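Local coordinates for protein RAI1 (Scheffersomyces stipitis, PDB 5ULJ) that removes the NAD cap from the 5' end of NAD-capped RNAs by hydrolysis, as a metal-dependent decapping nuclease that also stabilises and stimulates the exoribonuclease RAT1, at residues D110-R115 with Q142-S147; N135-D140 with E388-E393. One frame throughout, in Å; residues are numbered along the deposited sequence.

Interaction 1. Residues D110-R115 with Q142-S147; sequences DIITYR and QLFINS. With 0WD ([[(2R,3S,4R,5R)-5-(3-aminocarbonyl-4H-pyridin-1-yl)-3,4-bis(oxidanyl)oxolan-2-yl]methoxy-oxidanyl-phosphoryl] [(2R,3S,4R,5R)-5-(6-aminopurin-9-yl)-4-oxidanyl-3-phosphonooxy-oxolan-2-yl]methyl hydrogen phosphate), chain F.
Ile111 and Ile112 pair in parallel with Leu143 and Phe144, the strand axes 4.7 Å apart and 14° from alignment, joined by Leu143 N to Asp110 O, Ile112 N to Leu143 O and the longer Ile145 N to Ile112 O bond. Thr113 adds a side-chain bond: its OG1, anti to the backbone N (chi1 -176°), gives its proton to Ile145 O at 2.8 Å, arriving well above the carbonyl plane. On the same face, CG2 of Ile111 packs on CD1 of Ile145 at 3.7 Å. The other face carries Ile112 and Phe144, side by side and pointing the same way, with CD1 of Ile112 3.6 Å from CE2 of the ring. Beyond them, Asn146 OD1 lies at the edge of the Tyr114 ring, while Asn146 ND2 is taken by Ser85 O and Tyr114 OH by Asp86 O. Where the strand gives way to a helix, the bent chain of Arg115 brings NE to 2.9 Å from O2A of the bound nucleotide and NH2 to 3.0 Å from O1N, so one guanidinium spans both phosphates of the bridge; Glu235 O also accepts from NH2 and Gln282 O from NH1. A methionine in its place would probably leave the diphosphate without this countercharge. The arrangement is a parallel strand pair of the PD-(D/E)XK nuclease fold, delivering Tyr114 and Arg115 to the substrate pocket.

Interaction 2. Residues N135-D140 with E388-E393; sequences NVLAYD and EMLTSE
Leu137 and Met389 reach toward each other tip to tip, CD2 of the leucine 3.7 Å from SD of the methionine. The thioether is extended as far as SD and then bends at chi3 (65°), which lays CE alongside the strand, 3.7 Å from Asn135 O, while SD itself also rests 3.7 Å from Asn135 CB. The sulfur therefore sits against two neighbouring side chains of one strand face. The two methyls of Leu137 serve different partners: CD2 goes to Met389, and CD1 meets CD1 of Leu390 at 3.7 Å as the two leucines cross at a slant. That same Leu390 methyl lies over one face of the Tyr139 ring, a CH-pi contact 4.0 Å from the centroid and offset toward the rim near CG, so a single methyl is shared by Leu137 and Tyr139. Asn135, Leu137 and Tyr139 are the alternate residues on one face of strand 132-139; across from them, Glu388 ends helix 380-388 and residues 389-391 form the short connection to helix 392-400, with Thr391 as N-cap of the second helix, its OG1 bonded to Phe394 N. The turn between these two C-terminal helices thus packs on the face of strand 132-139 in the PD-(D/E)XK nuclease fold. The polar end is built differently. Asn135 and Glu388 cross at about a right angle, amide and carboxylate planes 53° apart, and are bridged by a water that accepts from Asn135 ND2 at 3.0 Å and donates to Glu388 OE2 at 2.8 Å. Both groups have further partners: Asp148 and Arg361 hold the amide, while Arg383 forms a salt bridge with OE1 of Glu388 and Glu149 N bonds to its OE2.

How the interactions relate
Strands 132-139 and 142-147, consecutive in the chain and antiparallel neighbours, join the two contacts, whose centres lie 9 Å apart. Probable backbone bonds run from Phe144 N to Leu137 O and from Asn135 N to Asn146 O, and the Met389 methyl of interaction 2 packs against Phe144 O of interaction 1. Both are largely buried, but interaction 1 lies nearer the middle of the chain, its centre about 13 Å from the chain's centre against 20 Å. Its chemistry is strand-to-strand hydrogen bonding that ends at phosphate. Interaction 2, farther out, relies mainly on side chains: methyls, a sulfur, an aromatic face and one bridging water, bringing the C-terminal helix junction against the strands.

Interaction 1. Residues D110-R115 with Q142-S147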
loop_
_atom_site.group_PDB
_atom_site.type_symbol
_atom_site.label_atom_id
_atom_site.label_comp_id
_atom_site.label_asym_id
_atom_site.label_seq_id
_atom_site.Cartn_x
_atom_site.Cartn_y
_atom_site.Cartn_z
ATOM N N ASP A 110 4.738 10.438 15.202
ATOM C CA ASP A 110 4.436 9.513 16.287
ATOM C C ASP A 110 4.476 8.067 15.810
ATOM O O ASP A 110 4.792 7.158 16.579
ATOM C CB ASP A 110 3.063 9.818 16.891
ATOM C CG ASP A 110 2.920 11.264 17.313
ATOM O OD1 ASP A 110 3.564 11.659 18.307
ATOM O OD2 ASP A 110 2.153 12.003 16.659
ATOM N N ILE A 111 4.147 7.860 14.538
ATOM C CA ILE A 111 4.039 6.516 13.975
ATOM C C ILE A 111 4.810 6.380 12.664
ATOM O O ILE A 111 4.735 7.250 11.796
ATOM C CB ILE A 111 2.563 6.133 13.722
ATOM C CG1 ILE A 111 1.746 6.238 15.011
ATOM C CG2 ILE A 111 2.460 4.729 13.141
ATOM C CD1 ILE A 111 0.275 5.935 14.821
ATOM N N ILE A 112 5.548 5.282 12.531
ATOM C CA ILE A 112 6.262 4.962 11.299
ATOM C C ILE A 112 5.840 3.584 10.798
ATOM O O ILE A 112 6.043 2.582 11.484
ATOM C CB ILE A 112 7.789 4.991 11.505
ATOM C CG1 ILE A 112 8.244 6.394 11.912
ATOM C CG2 ILE A 112 8.507 4.533 10.244
ATOM C CD1 ILE A 112 9.693 6.469 12.336
ATOM N N THR A 113 5.251 3.533 9.606
ATOM C CA THR A 113 4.728 2.275 9.080
ATOM C C THR A 113 4.501 2.314 7.569
ATOM O O THR A 113 4.834 3.296 6.904
ATOM C CB THR A 113 3.403 1.895 9.774
ATOM O OG1 THR A 113 2.957 0.616 9.305
ATOM C CG2 THR A 113 2.334 2.940 9.498
ATOM N N TYR A 114 3.939 1.232 7.040
ATOM C CA TYR A 114 3.611 1.140 5.620
ATOM C C TYR A 114 2.169 1.553 5.354
ATOM O O TYR A 114 1.291 1.357 6.195
ATOM C CB TYR A 114 3.839 -0.281 5.102
ATOM C CG TYR A 114 5.286 -0.706 5.045
ATOM C CD1 TYR A 114 6.105 -0.307 3.997
ATOM C CD2 TYR A 114 5.830 -1.517 6.032
ATOM C CE1 TYR A 114 7.430 -0.698 3.937
ATOM C CE2 TYR A 114 7.152 -1.913 5.981
ATOM C CZ TYR A 114 7.947 -1.501 4.931
ATOM O OH TYR A 114 9.264 -1.895 4.877
ATOM N N ARG A 115 1.933 2.114 4.172
ATOM C CA ARG A 115 0.600 2.540 3.760
ATOM C C ARG A 115 -0.388 1.377 3.749
ATOM O O ARG A 115 -1.509 1.501 4.242
ATOM C CB ARG A 115 0.663 3.194 2.373
ATOM C CG ARG A 115 -0.657 3.759 1.854
ATOM C CD ARG A 115 -1.419 2.752 0.995
ATOM N NE ARG A 115 -0.555 2.081 0.028
ATOM C CZ ARG A 115 -0.262 2.561 -1.176
ATOM N NH1 ARG A 115 -0.764 3.723 -1.570
ATOM N NH2 ARG A 115 0.531 1.877 -1.989
ATOM N N GLN A 142 8.828 6.814 19.474
ATOM C CA GLN A 142 7.978 6.621 18.303
ATOM C C GLN A 142 7.437 5.196 18.225
ATOM O O GLN A 142 8.030 4.266 18.771
ATOM C CB GLN A 142 8.751 6.953 17.024
ATOM C CG GLN A 142 9.185 8.407 16.919
ATOM C CD GLN A 142 10.182 8.644 15.800
ATOM O OE1 GLN A 142 10.958 7.756 15.445
ATOM N NE2 GLN A 142 10.164 9.846 15.239
ATOM N N LEU A 143 6.305 5.033 17.546
ATOM C CA LEU A 143 5.729 3.711 17.330
ATOM C C LEU A 143 6.052 3.198 15.932
ATOM O O LEU A 143 5.804 3.878 14.937
ATOM C CB LEU A 143 4.212 3.733 17.537
ATOM C CG LEU A 143 3.694 3.986 18.953
ATOM C CD1 LEU A 143 2.209 3.658 19.044
ATOM C CD2 LEU A 143 4.488 3.182 19.971
ATOM N N PHE A 144 6.608 1.995 15.867
ATOM C CA PHE A 144 6.897 1.350 14.593
ATOM C C PHE A 144 5.911 0.209 14.378
ATOM O O PHE A 144 5.707 -0.617 15.266
ATOM C CB PHE A 144 8.342 0.845 14.557
ATOM C CG PHE A 144 9.368 1.943 14.637
ATOM C CD1 PHE A 144 9.676 2.540 15.850
ATOM C CD2 PHE A 144 10.023 2.380 13.497
ATOM C CE1 PHE A 144 10.615 3.552 15.923
ATOM C CE2 PHE A 144 10.965 3.390 13.564
ATOM C CZ PHE A 144 11.261 3.977 14.778
ATOM N N ILE A 145 5.286 0.176 13.205
ATOM C CA ILE A 145 4.240 -0.803 12.935
ATOM C C ILE A 145 4.523 -1.616 11.677
ATOM O O ILE A 145 4.766 -1.063 10.604
ATOM C CB ILE A 145 2.863 -0.122 12.797
ATOM C CG1 ILE A 145 2.519 0.645 14.076
ATOM C CG2 ILE A 145 1.786 -1.148 12.480
ATOM C CD1 ILE A 145 1.176 1.345 14.033
ATOM N N ASN A 146 4.489 -2.936 11.820
ATOM C CA ASN A 146 4.723 -3.836 10.701
ATOM C C ASN A 146 3.877 -5.095 10.826
ATOM O O ASN A 146 3.452 -5.460 11.922
ATOM C CB ASN A 146 6.206 -4.205 10.612
ATOM C CG ASN A 146 6.558 -4.904 9.311
ATOM O OD1 ASN A 146 5.924 -4.677 8.281
ATOM N ND2 ASN A 146 7.571 -5.764 9.354
ATOM N N SER A 147 3.616 -5.749 9.700
ATOM C CA SER A 147 2.993 -7.064 9.726
ATOM C C SER A 147 4.008 -8.072 10.254
ATOM O O SER A 147 5.210 -7.804 10.253
ATOM C CB SER A 147 2.497 -7.464 8.335
ATOM O OG SER A 147 3.551 -7.439 7.389
HETATM C C1M 0WD F . 6.292 -4.246 0.385
HETATM C C2M 0WD F . 4.818 -4.491 0.229
HETATM O O2M 0WD F . 4.511 -5.880 0.426
HETATM C C3M 0WD F . 4.728 -4.131 -1.220
HETATM O O3M 0WD F . 5.510 -5.079 -1.949
HETATM O O4M 0WD F . 6.359 -2.870 -0.043
HETATM C C4M 0WD F . 5.471 -2.790 -1.204
HETATM C C5M 0WD F . 4.523 -1.587 -1.073
HETATM O O5M 0WD F . 3.957 -1.478 0.236
HETATM P PN 0WD F . 2.457 -0.906 0.380
HETATM O O1N 0WD F . 2.558 0.097 -0.704
HETATM O O2N 0WD F . 2.439 -0.575 1.822
HETATM O O3P 0WD F . 1.515 -2.138 -0.040
HETATM P PA 0WD F . 0.059 -2.070 -0.703
HETATM O O1A 0WD F . -0.691 -3.281 -0.309
HETATM O O2A 0WD F . -0.528 -0.736 -0.455
HETATM O O5B 0WD F . 0.419 -2.187 -2.270
HETATM C C5B 0WD F . 0.140 -3.396 -2.979
HETATM C C4B 0WD F . 1.216 -3.632 -4.045
HETATM C C3B 0WD F . 0.634 -4.239 -5.294
HETATM O O3B 0WD F . -0.205 -3.302 -5.996
HETATM P "P2'" 0WD F . -1.791 -3.407 -5.921
HETATM O OP2 0WD F . -2.178 -2.889 -7.252
HETATM O OP1 0WD F . -2.039 -4.843 -5.733
HETATM O OP3 0WD F . -2.152 -2.532 -4.796
HETATM O O4B 0WD F . 2.139 -4.674 -3.655
HETATM C C1B 0WD F . 2.695 -5.172 -4.914
HETATM C C2B 0WD F . 1.942 -4.409 -5.999
HETATM O O2B 0WD F . 2.542 -3.121 -6.175
#

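Interaction 2. Residues N135-D140 with E388-E393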
loop_
_atom_site.group_PDB
_atom_site.type_symbol
_atom_site.label_atom_id
_atom_site.label_comp_id
_atom_site.label_asym_id
_atom_site.label_seq_id
_atom_site.Cartn_x
_atom_site.Cartn_y
_atom_site.Cartn_z
ATOM N N ASN A 135 2.446 -6.014 14.302
ATOM C CA ASN A 135 3.406 -5.834 15.383
ATOM C C ASN A 135 3.648 -4.356 15.642
ATOM O O ASN A 135 3.880 -3.586 14.711
ATOM C CB ASN A 135 4.730 -6.527 15.061
ATOM C CG ASN A 135 4.611 -8.036 15.043
ATOM O OD1 ASN A 135 3.794 -8.616 15.758
ATOM N ND2 ASN A 135 5.432 -8.684 14.223
ATOM N N VAL A 136 3.583 -3.958 16.907
ATOM C CA VAL A 136 3.852 -2.577 17.286
ATOM C C VAL A 136 4.900 -2.526 18.390
ATOM O O VAL A 136 4.810 -3.254 19.378
ATOM C CB VAL A 136 2.578 -1.852 17.766
ATOM C CG1 VAL A 136 2.855 -0.369 17.943
ATOM C CG2 VAL A 136 1.437 -2.063 16.782
ATOM N N LEU A 137 5.900 -1.670 18.219
ATOM C CA LEU A 137 6.900 -1.483 19.258
ATOM C C LEU A 137 7.268 -0.013 19.411
ATOM O O LEU A 137 7.308 0.737 18.435
ATOM C CB LEU A 137 8.148 -2.325 18.968
ATOM C CG LEU A 137 8.978 -2.058 17.710
ATOM C CD1 LEU A 137 10.049 -1.004 17.955
ATOM C CD2 LEU A 137 9.607 -3.350 17.213
ATOM N N ALA A 138 7.532 0.388 20.649
ATOM C CA ALA A 138 7.954 1.747 20.941
ATOM C C ALA A 138 9.473 1.843 20.902
ATOM O O ALA A 138 10.170 1.025 21.502
ATOM C CB ALA A 138 7.424 2.191 22.295
ATOM N N TYR A 139 9.980 2.839 20.187
ATOM C CA TYR A 139 11.415 3.074 20.121
ATOM C C TYR A 139 11.711 4.534 19.815
ATOM O O TYR A 139 11.137 5.112 18.891
ATOM C CB TYR A 139 12.068 2.175 19.069
ATOM C CG TYR A 139 13.558 2.390 18.941
ATOM C CD1 TYR A 139 14.437 1.840 19.864
ATOM C CD2 TYR A 139 14.085 3.144 17.901
ATOM C CE1 TYR A 139 15.802 2.037 19.756
ATOM C CE2 TYR A 139 15.449 3.346 17.784
ATOM C CZ TYR A 139 16.301 2.788 18.714
ATOM O OH TYR A 139 17.659 2.983 18.603
ATOM N N ASP A 140 12.607 5.121 20.605
ATOM C CA ASP A 140 13.025 6.509 20.433
ATOM C C ASP A 140 11.828 7.460 20.451
ATOM O O ASP A 140 11.794 8.450 19.720
ATOM C CB ASP A 140 13.820 6.669 19.133
ATOM C CG ASP A 140 14.776 7.843 19.173
ATOM O OD1 ASP A 140 15.061 8.344 20.282
ATOM O OD2 ASP A 140 15.252 8.260 18.096
ATOM N N GLU A 388 13.847 -7.883 12.116
ATOM C CA GLU A 388 12.567 -7.887 11.414
ATOM C C GLU A 388 11.960 -6.493 11.290
ATOM O O GLU A 388 11.407 -6.141 10.249
ATOM C CB GLU A 388 11.576 -8.825 12.107
ATOM C CG GLU A 388 10.205 -8.852 11.449
ATOM C CD GLU A 388 9.421 -10.107 11.768
ATOM O OE1 GLU A 388 10.043 -11.115 12.165
ATOM O OE2 GLU A 388 8.181 -10.087 11.621
ATOM N N MET A 389 12.055 -5.700 12.350
ATOM C CA MET A 389 11.541 -4.338 12.302
ATOM C C MET A 389 12.676 -3.331 12.464
ATOM O O MET A 389 13.069 -2.679 11.498
ATOM C CB MET A 389 10.458 -4.137 13.364
ATOM C CG MET A 389 9.185 -4.923 13.062
ATOM S SD MET A 389 7.878 -4.751 14.293
ATOM C CE MET A 389 7.478 -3.016 14.110
ATOM N N LEU A 390 13.210 -3.212 13.675
ATOM C CA LEU A 390 14.374 -2.363 13.901
ATOM C C LEU A 390 15.634 -3.049 13.384
ATOM O O LEU A 390 15.773 -4.267 13.488
ATOM C CB LEU A 390 14.528 -2.028 15.385
ATOM C CG LEU A 390 13.386 -1.264 16.057
ATOM C CD1 LEU A 390 13.715 -1.011 17.522
ATOM C CD2 LEU A 390 13.105 0.042 15.332
ATOM N N THR A 391 16.547 -2.264 12.823
ATOM C CA THR A 391 17.812 -2.799 12.333
ATOM C C THR A 391 18.982 -2.205 13.106
ATOM O O THR A 391 18.860 -1.137 13.705
ATOM C CB THR A 391 18.007 -2.521 10.831
ATOM O OG1 THR A 391 18.015 -1.107 10.601
ATOM C CG2 THR A 391 16.890 -3.160 10.021
ATOM N N SER A 392 20.114 -2.902 13.087
ATOM C CA SER A 392 21.312 -2.434 13.774
ATOM C C SER A 392 21.765 -1.088 13.220
ATOM O O SER A 392 22.156 -0.198 13.973
ATOM C CB SER A 392 22.439 -3.463 13.653
ATOM O OG SER A 392 22.765 -3.708 12.296
ATOM N N GLU A 393 21.697 -0.944 11.901
ATOM C CA GLU A 393 22.097 0.292 11.238
ATOM C C GLU A 393 21.238 1.473 11.686
ATOM O O GLU A 393 21.753 2.559 11.951
ATOM C CB GLU A 393 22.018 0.133 9.717
ATOM C CG GLU A 393 22.995 -0.883 9.135
ATOM C CD GLU A 393 22.474 -2.309 9.197
ATOM O OE1 GLU A 393 21.375 -2.524 9.750
ATOM O OE2 GLU A 393 23.164 -3.216 8.685
HETATM O O HOH W 1 7.242 -7.492 12.117
#